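Local coordinates for maternal protein tudor (Drosophila melanogaster, PDB 4Q5W) that probably acts in the piRNA pathway of the Drosophila germline with the Piwi proteins Aubergine and AGO3, this chain being its ninth extended Tudor domain, at residues R16-F21 with K78-D83; D25-I30 with K104-I109; L126-A131 with K172-E177; D130-S135 with L164-H169. One frame throughout, in Å; residues are numbered along the deposited sequence.

Interaction 1. Residues R16-F21 with K78-D83; sequences RIYLQF and KVILID
Y18 and Q20 reach out from strand 16-21, in the five-stranded SN-like (OB-fold) part of an extended Tudor domain, to meet I80 of strand 77-81 in the Tudor core and D83 in the loop that follows. Both reach across from the same side of their strand, since they stand two residues apart. The phenol of Y18 and the side chain of I80 are angled against each other, so that contact falls at the ends: CD1 of I80 lies 3.7 Å from Y18 OH and 4.2 Å from Y18 CZ. I80 gets its CD1 there by swinging CG1 anti to the backbone N (chi1 176°). Q20 works differently: extended beyond CG, it offers its amide to the backbone of D83, while the D83 carboxylate is turned elsewhere, to R65 and the backbone N of V106. With alanine at Q20, the D83 carbonyl would probably lose its side-chain donor and a gap would open between the two parts of the domain. The bond runs 2.8 Å from Q20 NE2 to D83 O, with an N-H...O angle of 158°; the oxygen lies nearly in the Q20 amide plane, whereas the donor stands 41° above the carbonyl plane.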
loop_
_atom_site.group_PDB
_atom_site.type_symbol
_atom_site.label_atom_id
_atom_site.label_comp_id
_atom_site.label_asym_id
_atom_site.label_seq_id
_atom_site.Cartn_x
_atom_site.Cartn_y
_atom_site.Cartn_z
ATOM N N ARG A 16 0.521 -5.723 7.977
ATOM C CA ARG A 16 -0.473 -5.015 7.181
ATOM C C ARG A 16 0.192 -4.434 5.942
ATOM O O ARG A 16 0.676 -3.300 5.946
ATOM C CB ARG A 16 -1.161 -3.925 8.019
ATOM C CG ARG A 16 -2.332 -3.242 7.316
ATOM C CD ARG A 16 -3.087 -2.339 8.276
ATOM N NE ARG A 16 -4.048 -1.479 7.595
ATOM C CZ ARG A 16 -5.338 -1.759 7.462
ATOM N NH1 ARG A 16 -6.144 -0.918 6.830
ATOM N NH2 ARG A 16 -5.824 -2.889 7.955
ATOM N N ILE A 17 0.218 -5.237 4.884
ATOM C CA ILE A 17 0.926 -4.886 3.667
ATOM C C ILE A 17 -0.063 -4.889 2.511
ATOM O O ILE A 17 -0.765 -5.875 2.310
ATOM C CB ILE A 17 2.036 -5.924 3.380
ATOM C CG1 ILE A 17 3.024 -5.989 4.545
ATOM C CG2 ILE A 17 2.789 -5.600 2.083
ATOM C CD1 ILE A 17 4.038 -7.108 4.382
ATOM N N TYR A 18 -0.123 -3.781 1.773
ATOM C CA TYR A 18 -0.971 -3.665 0.584
ATOM C C TYR A 18 -0.255 -4.194 -0.653
ATOM O O TYR A 18 0.855 -3.759 -0.951
ATOM C CB TYR A 18 -1.338 -2.194 0.348
ATOM C CG TYR A 18 -2.334 -1.641 1.341
ATOM C CD1 TYR A 18 -1.925 -1.205 2.596
ATOM C CD2 TYR A 18 -3.675 -1.535 1.013
ATOM C CE1 TYR A 18 -2.835 -0.690 3.504
ATOM C CE2 TYR A 18 -4.597 -1.019 1.916
ATOM C CZ TYR A 18 -4.168 -0.599 3.158
ATOM O OH TYR A 18 -5.082 -0.088 4.056
ATOM N N LEU A 19 -0.884 -5.130 -1.371
ATOM C CA LEU A 19 -0.298 -5.707 -2.578
ATOM C C LEU A 19 -1.286 -5.707 -3.721
ATOM O O LEU A 19 -2.465 -5.981 -3.522
ATOM C CB LEU A 19 0.089 -7.184 -2.372
ATOM C CG LEU A 19 1.270 -7.562 -1.496
ATOM C CD1 LEU A 19 0.856 -7.402 -0.081
ATOM C CD2 LEU A 19 1.710 -8.985 -1.752
ATOM N N GLN A 20 -0.789 -5.468 -4.927
ATOM C CA GLN A 20 -1.610 -5.624 -6.117
ATOM C C GLN A 20 -1.221 -6.914 -6.814
ATOM O O GLN A 20 -0.108 -7.039 -7.307
ATOM C CB GLN A 20 -1.410 -4.438 -7.053
ATOM C CG GLN A 20 -1.831 -3.116 -6.424
ATOM C CD GLN A 20 -1.557 -1.947 -7.339
ATOM O OE1 GLN A 20 -0.866 -2.084 -8.351
ATOM N NE2 GLN A 20 -2.121 -0.792 -7.006
ATOM N N PHE A 21 -2.133 -7.882 -6.842
ATOM C CA PHE A 21 -1.842 -9.166 -7.476
ATOM C C PHE A 21 -1.882 -9.031 -8.990
ATOM O O PHE A 21 -2.655 -8.231 -9.522
ATOM C CB PHE A 21 -2.792 -10.242 -6.966
ATOM C CG PHE A 21 -2.460 -10.696 -5.579
ATOM C CD1 PHE A 21 -3.016 -10.071 -4.483
ATOM C CD2 PHE A 21 -1.555 -11.726 -5.375
ATOM C CE1 PHE A 21 -2.690 -10.469 -3.196
ATOM C CE2 PHE A 21 -1.227 -12.136 -4.086
ATOM C CZ PHE A 21 -1.798 -11.506 -3.001
ATOM N N LYS A 78 -7.396 14.114 5.232
ATOM C CA LYS A 78 -6.493 12.982 5.121
ATOM C C LYS A 78 -7.253 11.879 4.410
ATOM O O LYS A 78 -8.354 11.507 4.825
ATOM C CB LYS A 78 -6.020 12.478 6.489
ATOM C CG LYS A 78 -5.071 11.270 6.367
ATOM C CD LYS A 78 -4.513 10.823 7.707
ATOM C CE LYS A 78 -3.450 9.724 7.521
ATOM N NZ LYS A 78 -2.973 9.156 8.823
ATOM N N VAL A 79 -6.677 11.376 3.326
ATOM C CA VAL A 79 -7.339 10.363 2.520
ATOM C C VAL A 79 -6.441 9.150 2.333
ATOM O O VAL A 79 -5.227 9.245 2.495
ATOM C CB VAL A 79 -7.693 10.907 1.124
ATOM C CG1 VAL A 79 -8.532 12.176 1.243
ATOM C CG2 VAL A 79 -6.426 11.175 0.319
ATOM N N ILE A 80 -7.055 8.015 2.007
ATOM C CA ILE A 80 -6.317 6.840 1.550
ATOM C C ILE A 80 -6.483 6.706 0.036
ATOM O O ILE A 80 -7.583 6.882 -0.497
ATOM C CB ILE A 80 -6.757 5.533 2.277
ATOM C CG1 ILE A 80 -6.023 4.317 1.693
ATOM C CG2 ILE A 80 -8.256 5.321 2.193
ATOM C CD1 ILE A 80 -6.283 3.006 2.461
ATOM N N LEU A 81 -5.386 6.427 -0.664
ATOM C CA LEU A 81 -5.468 6.107 -2.085
ATOM C C LEU A 81 -5.798 4.628 -2.163
ATOM O O LEU A 81 -4.901 3.771 -2.071
ATOM C CB LEU A 81 -4.152 6.416 -2.800
ATOM C CG LEU A 81 -3.559 7.813 -2.533
ATOM C CD1 LEU A 81 -2.322 8.050 -3.387
ATOM C CD2 LEU A 81 -4.593 8.915 -2.762
ATOM N N ILE A 82 -7.087 4.337 -2.307
ATOM C CA ILE A 82 -7.615 2.997 -2.063
ATOM C C ILE A 82 -7.006 1.891 -2.911
ATOM O O ILE A 82 -6.949 0.737 -2.480
ATOM C CB ILE A 82 -9.147 2.942 -2.189
ATOM C CG1 ILE A 82 -9.594 3.316 -3.608
ATOM C CG2 ILE A 82 -9.785 3.843 -1.143
ATOM C CD1 ILE A 82 -11.036 2.938 -3.897
ATOM N N ASP A 83 -6.549 2.231 -4.110
ATOM C CA ASP A 83 -5.989 1.218 -4.985
ATOM C C ASP A 83 -4.571 0.854 -4.588
ATOM O O ASP A 83 -4.052 -0.160 -5.046
ATOM C CB ASP A 83 -6.075 1.651 -6.452
ATOM C CG ASP A 83 -7.509 1.674 -6.957
ATOM O OD1 ASP A 83 -8.280 0.764 -6.568
ATOM O OD2 ASP A 83 -7.866 2.595 -7.724
#

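Interaction 2. Residues D25-I30 with K104-I109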
loop_
_atom_site.group_PDB
_atom_site.type_symbol
_atom_site.label_atom_id
_atom_site.label_comp_id
_atom_site.label_asym_id
_atom_site.label_seq_id
_atom_site.Cartn_x
_atom_site.Cartn_y
_atom_site.Cartn_z
ATOM N N ASP A 25 -3.287 -6.211 -12.947
ATOM C CA ASP A 25 -2.409 -5.177 -13.509
ATOM C C ASP A 25 -3.071 -4.348 -14.615
ATOM O O ASP A 25 -2.926 -3.124 -14.649
ATOM C CB ASP A 25 -1.113 -5.781 -14.046
ATOM C CG ASP A 25 -0.202 -6.268 -12.951
ATOM O OD1 ASP A 25 -0.399 -5.872 -11.780
ATOM O OD2 ASP A 25 0.725 -7.040 -13.274
ATOM N N SER A 26 -3.791 -5.009 -15.514
ATOM C CA SER A 26 -4.445 -4.310 -16.616
ATOM C C SER A 26 -5.590 -3.465 -16.100
ATOM O O SER A 26 -5.835 -2.380 -16.616
ATOM C CB SER A 26 -4.969 -5.276 -17.684
ATOM O OG SER A 26 -3.902 -5.876 -18.395
ATOM N N LEU A 27 -6.297 -3.974 -15.090
ATOM C CA LEU A 27 -7.375 -3.210 -14.468
ATOM C C LEU A 27 -6.838 -1.940 -13.814
ATOM O O LEU A 27 -7.447 -0.881 -13.928
ATOM C CB LEU A 27 -8.125 -4.051 -13.431
ATOM C CG LEU A 27 -9.135 -3.287 -12.564
ATOM C CD1 LEU A 27 -10.239 -2.671 -13.422
ATOM C CD2 LEU A 27 -9.723 -4.179 -11.476
ATOM N N MET A 28 -5.712 -2.047 -13.111
ATOM C CA MET A 28 -5.095 -0.874 -12.495
ATOM C C MET A 28 -4.693 0.141 -13.577
ATOM O O MET A 28 -4.888 1.346 -13.424
ATOM C CB MET A 28 -3.870 -1.279 -11.659
ATOM C CG MET A 28 -3.299 -0.168 -10.785
ATOM S SD MET A 28 -4.400 0.308 -9.438
ATOM C CE MET A 28 -5.054 1.880 -10.021
ATOM N N ASP A 29 -4.127 -0.355 -14.669
ATOM C CA ASP A 29 -3.719 0.519 -15.762
ATOM C C ASP A 29 -4.902 1.280 -16.346
ATOM O O ASP A 29 -4.779 2.463 -16.647
ATOM C CB ASP A 29 -3.022 -0.261 -16.872
ATOM C CG ASP A 29 -1.616 -0.689 -16.494
ATOM O OD1 ASP A 29 -1.136 -0.304 -15.406
ATOM O OD2 ASP A 29 -0.991 -1.408 -17.297
ATOM N N ILE A 30 -6.035 0.597 -16.512
ATOM C CA ILE A 30 -7.234 1.231 -17.072
ATOM C C ILE A 30 -7.790 2.288 -16.124
ATOM O O ILE A 30 -8.238 3.349 -16.562
ATOM C CB ILE A 30 -8.328 0.182 -17.401
ATOM C CG1 ILE A 30 -7.886 -0.688 -18.583
ATOM C CG2 ILE A 30 -9.629 0.852 -17.745
ATOM C CD1 ILE A 30 -8.629 -2.010 -18.690
ATOM N N LYS A 104 -14.043 -2.876 -6.828
ATOM C CA LYS A 104 -13.339 -2.987 -5.551
ATOM C C LYS A 104 -11.925 -2.387 -5.619
ATOM O O LYS A 104 -11.344 -2.269 -6.699
ATOM C CB LYS A 104 -13.254 -4.457 -5.104
ATOM C CG LYS A 104 -14.582 -5.161 -4.933
ATOM C CD LYS A 104 -15.378 -4.631 -3.748
ATOM C CE LYS A 104 -16.666 -5.425 -3.574
ATOM N NZ LYS A 104 -17.836 -4.550 -3.298
ATOM N N PRO A 105 -11.375 -1.986 -4.461
ATOM C CA PRO A 105 -9.984 -1.518 -4.456
ATOM C C PRO A 105 -9.067 -2.584 -5.035
ATOM O O PRO A 105 -9.245 -3.775 -4.772
ATOM C CB PRO A 105 -9.679 -1.334 -2.963
ATOM C CG PRO A 105 -10.989 -1.158 -2.312
ATOM C CD PRO A 105 -11.964 -1.978 -3.110
ATOM N N VAL A 106 -8.086 -2.152 -5.811
ATOM C CA VAL A 106 -7.189 -3.080 -6.491
ATOM C C VAL A 106 -6.301 -3.798 -5.473
ATOM O O VAL A 106 -6.291 -5.035 -5.412
ATOM C CB VAL A 106 -6.353 -2.336 -7.526
ATOM C CG1 VAL A 106 -5.254 -3.234 -8.093
ATOM C CG2 VAL A 106 -7.259 -1.825 -8.641
ATOM N N ALA A 107 -5.600 -3.022 -4.650
ATOM C CA ALA A 107 -4.742 -3.586 -3.600
ATOM C C ALA A 107 -5.507 -4.416 -2.574
ATOM O O ALA A 107 -6.606 -4.044 -2.143
ATOM C CB ALA A 107 -3.973 -2.481 -2.885
ATOM N N GLU A 108 -4.914 -5.542 -2.182
ATOM C CA GLU A 108 -5.454 -6.365 -1.112
ATOM C C GLU A 108 -4.469 -6.320 0.044
ATOM O O GLU A 108 -3.275 -6.133 -0.165
ATOM C CB GLU A 108 -5.653 -7.802 -1.584
ATOM C CG GLU A 108 -6.631 -7.918 -2.731
ATOM C CD GLU A 108 -6.655 -9.297 -3.362
ATOM O OE1 GLU A 108 -7.125 -9.401 -4.512
ATOM O OE2 GLU A 108 -6.207 -10.274 -2.716
ATOM N N ILE A 109 -4.967 -6.481 1.263
ATOM C CA ILE A 109 -4.099 -6.452 2.431
ATOM C C ILE A 109 -3.713 -7.858 2.888
ATOM O O ILE A 109 -4.563 -8.745 3.011
ATOM C CB ILE A 109 -4.775 -5.739 3.606
ATOM C CG1 ILE A 109 -5.179 -4.319 3.212
ATOM C CG2 ILE A 109 -3.855 -5.720 4.819
ATOM C CD1 ILE A 109 -6.009 -3.609 4.272
#
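M28 lays its sulfur over the fork of V106. SD is almost equally far from the three side-chain carbons of the valine, 3.7 Å from V106 CG2, 3.8 Å from CB and 3.9 Å from CG1, so the soft sulfur rests against the branch as a whole and not on a single methyl. What puts it there is a bend: CG stands anti to the backbone N (chi1 -170°), then the chain turns at chi2 (68°) and again at chi3, carrying SD across the valine at a slant. Beyond the sulfur, M28 CE comes to 3.7 Å from D83 CB. L27, one residue earlier on the helix, adds a looser touch from the more open side, with CD2 4.4 Å from V106 CG2. No hydrogen bond joins the two segments; the contact is apolar, and V106 directs its CB at the helix. Polar anchoring falls to the backbone around it, where V106 N bonds D83 OD1 and V106 O accepts from K24 NZ. Q20 and Y84 also touch M28. The backbones are close here, 6.7 Å between the CA atoms of M28 and V106. Helix 25-37 follows strand 16-21 of the SN-like part and leads toward the Tudor core, while 104-109 brings the chain back into strand 108-112; their packing is that of the linker helix in an extended Tudor domain, seated where the chain passes between its two halves.

Interaction 3. Residues L126-A131 with K172-E177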
loop_
_atom_site.group_PDB
_atom_site.type_symbol
_atom_site.label_atom_id
_atom_site.label_comp_id
_atom_site.label_asym_id
_atom_site.label_seq_id
_atom_site.Cartn_x
_atom_site.Cartn_y
_atom_site.Cartn_z
ATOM N N LEU A 126 10.974 -1.485 9.801
ATOM C CA LEU A 126 10.300 -0.894 8.646
ATOM C C LEU A 126 11.254 -0.219 7.660
ATOM O O LEU A 126 11.055 -0.303 6.442
ATOM C CB LEU A 126 9.171 0.035 9.082
ATOM C CG LEU A 126 8.016 -0.757 9.696
ATOM C CD1 LEU A 126 6.768 0.114 9.812
ATOM C CD2 LEU A 126 7.722 -2.053 8.915
ATOM N N THR A 127 12.296 0.431 8.161
ATOM C CA THR A 127 13.277 1.053 7.273
ATOM C C THR A 127 14.101 -0.011 6.537
ATOM O O THR A 127 14.428 0.152 5.351
ATOM C CB THR A 127 14.187 2.078 8.013
ATOM O OG1 THR A 127 15.030 2.748 7.069
ATOM C CG2 THR A 127 15.050 1.404 9.072
ATOM N N THR A 128 14.425 -1.097 7.236
ATOM C CA THR A 128 15.142 -2.203 6.610
ATOM C C THR A 128 14.261 -2.861 5.549
ATOM O O THR A 128 14.736 -3.198 4.472
ATOM C CB THR A 128 15.613 -3.227 7.654
ATOM O OG1 THR A 128 16.368 -2.538 8.659
ATOM C CG2 THR A 128 16.505 -4.315 7.010
ATOM N N PHE A 129 12.973 -3.017 5.851
ATOM C CA PHE A 129 12.028 -3.637 4.927
ATOM C C PHE A 129 11.907 -2.757 3.671
ATOM O O PHE A 129 11.899 -3.261 2.545
ATOM C CB PHE A 129 10.671 -3.781 5.633
ATOM C CG PHE A 129 9.660 -4.643 4.909
ATOM C CD1 PHE A 129 10.024 -5.497 3.863
ATOM C CD2 PHE A 129 8.328 -4.605 5.302
ATOM C CE1 PHE A 129 9.073 -6.283 3.223
ATOM C CE2 PHE A 129 7.368 -5.387 4.665
ATOM C CZ PHE A 129 7.739 -6.222 3.624
ATOM N N ASP A 130 11.834 -1.441 3.868
ATOM C CA ASP A 130 11.720 -0.512 2.746
ATOM C C ASP A 130 12.894 -0.664 1.783
ATOM O O ASP A 130 12.709 -0.675 0.567
ATOM C CB ASP A 130 11.629 0.942 3.228
ATOM C CG ASP A 130 10.257 1.297 3.770
ATOM O OD1 ASP A 130 9.252 0.741 3.276
ATOM O OD2 ASP A 130 10.184 2.142 4.687
ATOM N N ALA A 131 14.097 -0.799 2.333
ATOM C CA ALA A 131 15.297 -0.944 1.525
ATOM C C ALA A 131 15.283 -2.273 0.780
ATOM O O ALA A 131 15.679 -2.341 -0.382
ATOM C CB ALA A 131 16.529 -0.836 2.398
ATOM N N LYS A 172 16.983 -11.473 10.016
ATOM C CA LYS A 172 18.443 -11.574 10.012
ATOM C C LYS A 172 19.123 -10.211 9.938
ATOM O O LYS A 172 20.041 -9.939 10.707
ATOM C CB LYS A 172 18.923 -12.476 8.870
ATOM C CG LYS A 172 20.440 -12.642 8.843
ATOM C CD LYS A 172 20.881 -13.701 7.851
ATOM C CE LYS A 172 20.788 -13.218 6.429
ATOM N NZ LYS A 172 21.280 -14.264 5.485
ATOM N N LEU A 173 18.674 -9.362 9.012
ATOM C CA LEU A 173 19.229 -8.015 8.856
ATOM C C LEU A 173 19.032 -7.123 10.080
ATOM O O LEU A 173 19.932 -6.375 10.448
ATOM C CB LEU A 173 18.652 -7.314 7.627
ATOM C CG LEU A 173 18.969 -7.881 6.242
ATOM C CD1 LEU A 173 18.395 -6.994 5.154
ATOM C CD2 LEU A 173 20.478 -8.064 6.032
ATOM N N VAL A 174 17.848 -7.189 10.691
ATOM C CA VAL A 174 17.561 -6.384 11.879
ATOM C C VAL A 174 18.428 -6.850 13.053
ATOM O O VAL A 174 19.025 -6.047 13.759
ATOM C CB VAL A 174 16.058 -6.432 12.247
ATOM C CG1 VAL A 174 15.806 -5.832 13.640
ATOM C CG2 VAL A 174 15.221 -5.712 11.188
ATOM N N GLN A 175 18.514 -8.162 13.244
ATOM C CA GLN A 175 19.326 -8.702 14.327
ATOM C C GLN A 175 20.794 -8.345 14.132
ATOM O O GLN A 175 21.507 -8.079 15.102
ATOM C CB GLN A 175 19.150 -10.220 14.425
ATOM C CG GLN A 175 17.770 -10.642 14.914
ATOM C CD GLN A 175 17.553 -10.374 16.391
ATOM O OE1 GLN A 175 17.118 -9.286 16.787
ATOM N NE2 GLN A 175 17.832 -11.374 17.219
ATOM N N ALA A 176 21.240 -8.329 12.879
ATOM C CA ALA A 176 22.640 -8.051 12.578
ATOM C C ALA A 176 23.007 -6.610 12.914
ATOM O O ALA A 176 24.099 -6.344 13.410
ATOM C CB ALA A 176 22.947 -8.356 11.111
ATOM N N GLU A 177 22.082 -5.687 12.659
ATOM C CA GLU A 177 22.304 -4.280 12.967
ATOM C C GLU A 177 22.263 -4.035 14.478
ATOM O O GLU A 177 23.114 -3.333 15.019
ATOM C CB GLU A 177 21.277 -3.396 12.248
ATOM C CG GLU A 177 21.478 -1.902 12.488
ATOM C CD GLU A 177 20.848 -1.043 11.401
ATOM O OE1 GLU A 177 20.611 0.155 11.658
ATOM O OE2 GLU A 177 20.617 -1.554 10.285
HETATM O O HOH W 1 18.760 -3.477 9.823
#
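The flat carboxylate of E177 reaches T128 only through a water molecule, and no ring comes between the two segments. The water gives a hydrogen bond to E177 OE2 at 2.7 Å and another to T128 OG1 at 2.8 Å; a third, to L173 O at 3.2 Å, is weak. Having two protons, the water cannot supply all three acceptors fully at once. The one aromatic ring here, that of F129, leads away from 172-177 and lies instead against V11 of the sheet and against I166 and L170 of the other helix. In the fold this is a helix-helix pairing: helix 122-134 and the C-terminal helix 166-182 pack beside the five-stranded sheet of the SN-like half of the extended Tudor domain, 7.1 Å apart at the CA atoms of T128 and V174. A residue as short as threonine suits so close an approach. Its two branches divide the work. A chi1 of -54° sets OG1 beside the backbone N and leaves CG2 anti to that N, where it presses on the base and one tip of L173, 3.7 Å from CB and 3.8 Å from CD1, the two side chains meeting at a slant. OG1, on the other branch, also hydrogen-bonds the carbonyl of L124 one turn back in its own helix, and it passes 4.2 Å from V174 CG2. V174 turns its remaining bulk to L124, T125 and I117, extending the apolar seam toward helix 116-120.

Interaction 4. Residues D130-S135 with L164-H169; sequences DALLDS and LKIYEH
L132 pushes its two methyls into a cup formed by L164, I166 and H169, where the end of helix 122-134 meets the start of helix 166-182 in the SN-like half. With CG anti to the backbone N, though pulled some way from the ideal (chi1 -155°), the fork of L132 spreads over two neighbours: CD1 lies 3.7 Å from L164 CD2, and CD2 lies 4.0 Å from I166 CG2, L132 and I166 running past one another in opposite senses. CD1 also comes to 3.9 Å from H169 CD2, slanted to that ring. L164 adopts an unusual chi2 of 138°, which sets one methyl against L132 and the other, CD1, over the centre of the H169 imidazole, 3.4 Å above its plane. The backbone O of L132 takes a 2.6 Å hydrogen bond from S135 OG, which also bonds R162. Cut back to alanine, this position would probably empty the cup, leaving L164 CD2 and I166 CG2 without their partner. Since no hydrogen bond or salt bridge crosses between the segments, helix 122-134 is held to the start of helix 166-182 and the residue leading into it by shape fit and by burial of hydrocarbon.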
loop_
_atom_site.group_PDB
_atom_site.type_symbol
_atom_site.label_atom_id
_atom_site.label_comp_id
_atom_site.label_asym_id
_atom_site.label_seq_id
_atom_site.Cartn_x
_atom_site.Cartn_y
_atom_site.Cartn_z
ATOM N N ASP A 130 11.834 -1.441 3.868
ATOM C CA ASP A 130 11.720 -0.512 2.746
ATOM C C ASP A 130 12.894 -0.664 1.783
ATOM O O ASP A 130 12.709 -0.675 0.567
ATOM C CB ASP A 130 11.629 0.942 3.228
ATOM C CG ASP A 130 10.257 1.297 3.770
ATOM O OD1 ASP A 130 9.252 0.741 3.276
ATOM O OD2 ASP A 130 10.184 2.142 4.687
ATOM N N ALA A 131 14.097 -0.799 2.333
ATOM C CA ALA A 131 15.297 -0.944 1.525
ATOM C C ALA A 131 15.283 -2.273 0.780
ATOM O O ALA A 131 15.679 -2.341 -0.382
ATOM C CB ALA A 131 16.529 -0.836 2.398
ATOM N N LEU A 132 14.827 -3.321 1.465
ATOM C CA LEU A 132 14.653 -4.645 0.876
ATOM C C LEU A 132 13.674 -4.618 -0.305
ATOM O O LEU A 132 13.933 -5.194 -1.374
ATOM C CB LEU A 132 14.150 -5.606 1.956
ATOM C CG LEU A 132 14.411 -7.098 1.803
ATOM C CD1 LEU A 132 15.858 -7.320 1.395
ATOM C CD2 LEU A 132 14.117 -7.805 3.115
ATOM N N LEU A 133 12.548 -3.941 -0.115
ATOM C CA LEU A 133 11.540 -3.855 -1.165
ATOM C C LEU A 133 12.040 -3.017 -2.338
ATOM O O LEU A 133 11.784 -3.338 -3.496
ATOM C CB LEU A 133 10.223 -3.290 -0.612
ATOM C CG LEU A 133 9.472 -4.194 0.368
ATOM C CD1 LEU A 133 8.227 -3.512 0.919
ATOM C CD2 LEU A 133 9.119 -5.516 -0.285
ATOM N N ASP A 134 12.761 -1.940 -2.044
ATOM C CA ASP A 134 13.315 -1.119 -3.109
ATOM C C ASP A 134 14.238 -1.961 -3.991
ATOM O O ASP A 134 14.301 -1.768 -5.209
ATOM C CB ASP A 134 14.056 0.093 -2.540
ATOM C CG ASP A 134 14.317 1.159 -3.588
ATOM O OD1 ASP A 134 13.350 1.840 -3.998
ATOM O OD2 ASP A 134 15.485 1.316 -4.002
ATOM N N SER A 135 14.923 -2.921 -3.375
ATOM C CA SER A 135 15.856 -3.773 -4.111
ATOM C C SER A 135 15.183 -4.707 -5.125
ATOM O O SER A 135 15.859 -5.267 -5.995
ATOM C CB SER A 135 16.771 -4.565 -3.158
ATOM O OG SER A 135 16.142 -5.733 -2.663
ATOM N N LEU A 164 14.926 -13.953 -2.543
ATOM C CA LEU A 164 15.186 -13.652 -1.148
ATOM C C LEU A 164 13.946 -13.883 -0.286
ATOM O O LEU A 164 12.866 -13.379 -0.596
ATOM C CB LEU A 164 15.683 -12.224 -1.032
ATOM C CG LEU A 164 16.117 -11.747 0.339
ATOM C CD1 LEU A 164 17.391 -10.944 0.174
ATOM C CD2 LEU A 164 14.997 -10.916 0.961
ATOM N N LYS A 165 14.110 -14.658 0.783
ATOM C CA LYS A 165 12.997 -15.026 1.654
ATOM C C LYS A 165 12.820 -13.928 2.678
ATOM O O LYS A 165 13.601 -13.816 3.625
ATOM C CB LYS A 165 13.286 -16.356 2.356
ATOM C CG LYS A 165 13.606 -17.498 1.398
ATOM C CD LYS A 165 13.963 -18.786 2.144
ATOM C CE LYS A 165 13.960 -19.977 1.186
ATOM N NZ LYS A 165 14.282 -21.278 1.847
ATOM N N ILE A 166 11.799 -13.107 2.485
ATOM C CA ILE A 166 11.733 -11.837 3.197
ATOM C C ILE A 166 11.546 -11.962 4.705
ATOM O O ILE A 166 12.164 -11.226 5.462
ATOM C CB ILE A 166 10.693 -10.910 2.568
ATOM C CG1 ILE A 166 11.120 -10.581 1.141
ATOM C CG2 ILE A 166 10.567 -9.615 3.364
ATOM C CD1 ILE A 166 10.042 -9.912 0.317
ATOM N N TYR A 167 10.712 -12.896 5.147
ATOM C CA TYR A 167 10.460 -13.045 6.581
ATOM C C TYR A 167 11.758 -13.371 7.318
ATOM O O TYR A 167 12.139 -12.694 8.283
ATOM C CB TYR A 167 9.384 -14.112 6.829
ATOM C CG TYR A 167 9.152 -14.455 8.291
ATOM C CD1 TYR A 167 8.611 -13.523 9.164
ATOM C CD2 TYR A 167 9.451 -15.721 8.790
ATOM C CE1 TYR A 167 8.388 -13.831 10.499
ATOM C CE2 TYR A 167 9.226 -16.037 10.128
ATOM C CZ TYR A 167 8.694 -15.080 10.975
ATOM O OH TYR A 167 8.459 -15.379 12.298
ATOM N N GLU A 168 12.452 -14.395 6.843
ATOM C CA GLU A 168 13.698 -14.803 7.454
ATOM C C GLU A 168 14.819 -13.789 7.238
ATOM O O GLU A 168 15.583 -13.519 8.154
ATOM C CB GLU A 168 14.104 -16.192 6.964
ATOM C CG GLU A 168 13.144 -17.291 7.417
ATOM C CD GLU A 168 11.931 -17.463 6.515
ATOM O OE1 GLU A 168 11.807 -16.717 5.522
ATOM O OE2 GLU A 168 11.101 -18.360 6.802
ATOM N N HIS A 169 14.921 -13.234 6.031
ATOM C CA HIS A 169 15.988 -12.285 5.741
ATOM C C HIS A 169 15.849 -10.988 6.529
ATOM O O HIS A 169 16.839 -10.416 7.000
ATOM C CB HIS A 169 16.026 -11.949 4.254
ATOM C CG HIS A 169 17.318 -11.344 3.819
ATOM N ND1 HIS A 169 18.465 -12.089 3.654
ATOM C CD2 HIS A 169 17.662 -10.058 3.563
ATOM C CE1 HIS A 169 19.453 -11.293 3.286
ATOM N NE2 HIS A 169 18.991 -10.058 3.214
#

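In the fold
The four contacts fall into two pairs. Interactions 1 and 2, centres about 10 Å apart, alternate along the chain; they meet where strands 16-21 and 108-112 are neighbours in the five-stranded sheet and where D83 reaches V106. Interaction 1 joins the Tudor core to the SN-like half, and interaction 2 seats the linking helix beside that junction. Interactions 3 and 4 come later in the sequence, centres about 8 Å apart, share D130 and A131, and pack helix 122-134 against helix 166-182. Interactions 2 and 3 sit on opposite sides of the chain's centre, their own centres about 29 Å apart. F129 bridges the groups, touching I17 of strand 16-21; the sheet thus connects the inter-half junction with the helical pair.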